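Local coordinates for ribosome-inactivating protein (PDB 2G5X) that belongs to the ribosome-inactivating proteins, a family that includes many plant toxins, at residues A[176-179]-A[180-184]. Sequence-based numbering, arbitrary orientation. Where two conformers were deposited one is given.
Sequences YIED and QVINR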
ATOM      1  N   TYR A 176     -13.382   6.038   3.528  1.00  8.11           N
ATOM      2  CA  TYR A 176     -13.786   5.683   4.887  1.00  8.03           C
ATOM      3  C   TYR A 176     -12.583   5.222   5.711  1.00  7.93           C
ATOM      4  O   TYR A 176     -12.465   5.550   6.889  1.00  8.17           O
ATOM      5  CB  TYR A 176     -14.831   4.561   4.849  1.00  9.00           C
ATOM      6  CG  TYR A 176     -15.440   4.223   6.198  1.00  8.07           C
ATOM      7  CD1 TYR A 176     -16.559   4.907   6.671  1.00  8.90           C
ATOM      8  CD2 TYR A 176     -14.889   3.226   7.004  1.00  9.48           C
ATOM      9  CE1 TYR A 176     -17.122   4.604   7.915  1.00  9.99           C
ATOM     10  CE2 TYR A 176     -15.440   2.917   8.249  1.00  9.83           C
ATOM     11  CZ  TYR A 176     -16.556   3.609   8.697  1.00 10.42           C
ATOM     12  OH  TYR A 176     -17.109   3.304   9.924  1.00 12.71           O
ATOM     13  N   ILE A 177     -11.692   4.458   5.086  1.00  6.97           N
ATOM     14  CA  ILE A 177     -10.512   3.950   5.774  1.00  7.09           C
ATOM     15  C   ILE A 177      -9.486   5.060   5.980  1.00  7.62           C
ATOM     16  O   ILE A 177      -8.827   5.118   7.013  1.00  7.16           O
ATOM     17  CB  ILE A 177      -9.908   2.757   5.005  1.00  7.68           C
ATOM     18  CG1 ILE A 177     -10.937   1.618   4.980  1.00  8.46           C
ATOM     19  CG2 ILE A 177      -8.611   2.301   5.660  1.00  9.05           C
ATOM     20  CD1 ILE A 177     -10.498   0.374   4.241  1.00  8.93           C
ATOM     21  N   GLU A 178      -9.360   5.952   5.002  1.00  6.90           N
ATOM     22  CA  GLU A 178      -8.448   7.078   5.141  1.00  7.31           C
ATOM     23  C   GLU A 178      -8.903   7.844   6.382  1.00  7.86           C
ATOM     24  O   GLU A 178      -8.092   8.218   7.231  1.00  7.23           O
ATOM     25  CB  GLU A 178      -8.530   7.999   3.914  1.00  6.80           C
ATOM     26  CG  GLU A 178      -7.899   9.369   4.145  1.00  7.63           C
ATOM     27  CD  GLU A 178      -8.074  10.322   2.973  1.00  8.85           C
ATOM     28  OE1 GLU A 178      -8.813   9.997   2.022  1.00  8.18           O
ATOM     29  OE2 GLU A 178      -7.472  11.412   3.011  1.00 10.36           O
ATOM     30  N   ASP A 179     -10.215   8.055   6.490  1.00  8.19           N
ATOM     31  CA  ASP A 179     -10.778   8.786   7.618  1.00  9.68           C
ATOM     32  C   ASP A 179     -10.481   8.102   8.951  1.00  8.17           C
ATOM     33  O   ASP A 179     -10.226   8.769   9.954  1.00  9.20           O
ATOM     34  CB  ASP A 179     -12.289   8.950   7.441  0.50 12.42           C
ATOM     35  CG  ASP A 179     -12.648  10.219   6.697  0.50 14.65           C
ATOM     36  OD1 ASP A 179     -13.855  10.451   6.452  0.50 18.07           O
ATOM     37  OD2 ASP A 179     -11.724  10.978   6.347  0.50 17.43           O
ATOM     38  N   GLN A 180     -10.509   6.773   8.970  1.00  7.62           N
ATOM     39  CA  GLN A 180     -10.211   6.052  10.202  1.00  8.31           C
ATOM     40  C   GLN A 180      -8.752   6.277  10.609  1.00  7.88           C
ATOM     41  O   GLN A 180      -8.450   6.458  11.789  1.00  8.95           O
ATOM     42  CB  GLN A 180     -10.490   4.555  10.031  1.00 11.09           C
ATOM     43  CG  GLN A 180     -11.970   4.222   9.860  1.00 14.23           C
ATOM     44  CD  GLN A 180     -12.791   4.571  11.091  1.00 15.43           C
ATOM     45  OE1 GLN A 180     -13.809   5.262  11.003  1.00 18.79           O
ATOM     46  NE2 GLN A 180     -12.355   4.089  12.247  1.00 15.92           N
ATOM     47  N   VAL A 181      -7.843   6.277   9.637  1.00  6.58           N
ATOM     48  CA  VAL A 181      -6.430   6.491   9.937  1.00  6.85           C
ATOM     49  C   VAL A 181      -6.190   7.914  10.445  1.00  7.37           C
ATOM     50  O   VAL A 181      -5.441   8.127  11.400  1.00  7.63           O
ATOM     51  CB  VAL A 181      -5.546   6.228   8.694  1.00  5.97           C
ATOM     52  CG1 VAL A 181      -4.083   6.540   9.009  1.00  7.06           C
ATOM     53  CG2 VAL A 181      -5.691   4.779   8.265  1.00  7.37           C
ATOM     54  N   ILE A 182      -6.833   8.885   9.806  1.00  7.18           N
ATOM     55  CA  ILE A 182      -6.681  10.276  10.217  1.00  8.01           C
ATOM     56  C   ILE A 182      -7.145  10.495  11.656  1.00  8.93           C
ATOM     57  O   ILE A 182      -6.470  11.170  12.439  1.00 10.39           O
ATOM     58  CB  ILE A 182      -7.497  11.222   9.309  1.00  8.85           C
ATOM     59  CG1 ILE A 182      -6.908  11.236   7.901  1.00 11.19           C
ATOM     60  CG2 ILE A 182      -7.516  12.625   9.903  1.00 10.99           C
ATOM     61  CD1 ILE A 182      -7.770  11.966   6.891  1.00 12.52           C
ATOM     62  N   ASN A 183      -8.289   9.916  12.005  1.00  8.46           N
ATOM     63  CA  ASN A 183      -8.853  10.094  13.339  1.00  8.55           C
ATOM     64  C   ASN A 183      -8.308   9.204  14.450  1.00  8.78           C
ATOM     65  O   ASN A 183      -8.314   9.607  15.615  1.00  9.50           O
ATOM     66  CB  ASN A 183     -10.381   9.927  13.302  1.00  8.65           C
ATOM     67  CG  ASN A 183     -11.078  11.039  12.542  1.00  9.11           C
ATOM     68  OD1 ASN A 183     -11.366  10.917  11.348  1.00 12.80           O
ATOM     69  ND2 ASN A 183     -11.353  12.136  13.232  1.00  8.42           N
ATOM     70  N   ARG A 184      -7.828   8.015  14.099  1.00  8.30           N
ATOM     71  CA  ARG A 184      -7.349   7.070  15.103  1.00  8.50           C
ATOM     72  C   ARG A 184      -5.899   6.611  14.986  1.00  8.17           C
ATOM     73  O   ARG A 184      -5.386   5.960  15.900  1.00  7.83           O
ATOM     74  CB  ARG A 184      -8.245   5.826  15.082  1.00 11.27           C
ATOM     75  CG  ARG A 184      -9.739   6.115  15.156  1.00 14.63           C
ATOM     76  CD  ARG A 184     -10.557   4.911  14.708  1.00 19.97           C
ATOM     77  NE  ARG A 184     -10.344   3.735  15.548  1.00 23.90           N
ATOM     78  CZ  ARG A 184     -10.847   2.531  15.285  1.00 25.94           C
ATOM     79  NH1 ARG A 184     -11.592   2.347  14.203  1.00 27.87           N
ATOM     80  NH2 ARG A 184     -10.609   1.513  16.099  1.00 26.55           N
TER
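Tyr176 and Gln180 run alongside each other, one turn apart on helix 175-184, with both side chains heading in one direction. The phenol ring and the side-chain amide are close to parallel, with 19° between their planes. Gln180 CG comes within 4.0 Å of Tyr176 CE2. The ring reaches this position because its CG stands anti to the backbone N (chi1 -173°). The Gln180 chain bends at chi2, which brings its amide alongside the phenol. Gln180 CG also passes 3.3 Å from Tyr176 O.

Glu178 and Ile182 form a second pair, again one turn apart and alongside each other. Ile182 CD1 sits 3.8 Å from Glu178 CG, so methyl meets methylene. The Glu178 chain runs on extended and carries its carboxylate to helix 10-25. OE1 forms salt bridges with Arg21 of helix 10-25 and with Lys175 of its own helix, while OE2 is hydrogen-bonded to Ser14 of helix 10-25.

Four backbone bonds of the alpha-helical i to i+4 kind join the same turns. Ile182 N to Glu178 O is 2.9 Å, with an angle of 163° at the hydrogen. The bond from Gln180 N to Tyr176 O is more bent. Val181 CG2 rests 3.4 Å from Ile177 O.

Tyr176 and Gln180 meet by van der Waals contact. Glu178 meets Ile182 through its CG methylene, while its buried carboxylate has two cationic partners and a hydroxyl. Both cations would probably favour its charged form. Arg21 and Ser14 tie this helix to helix 10-25.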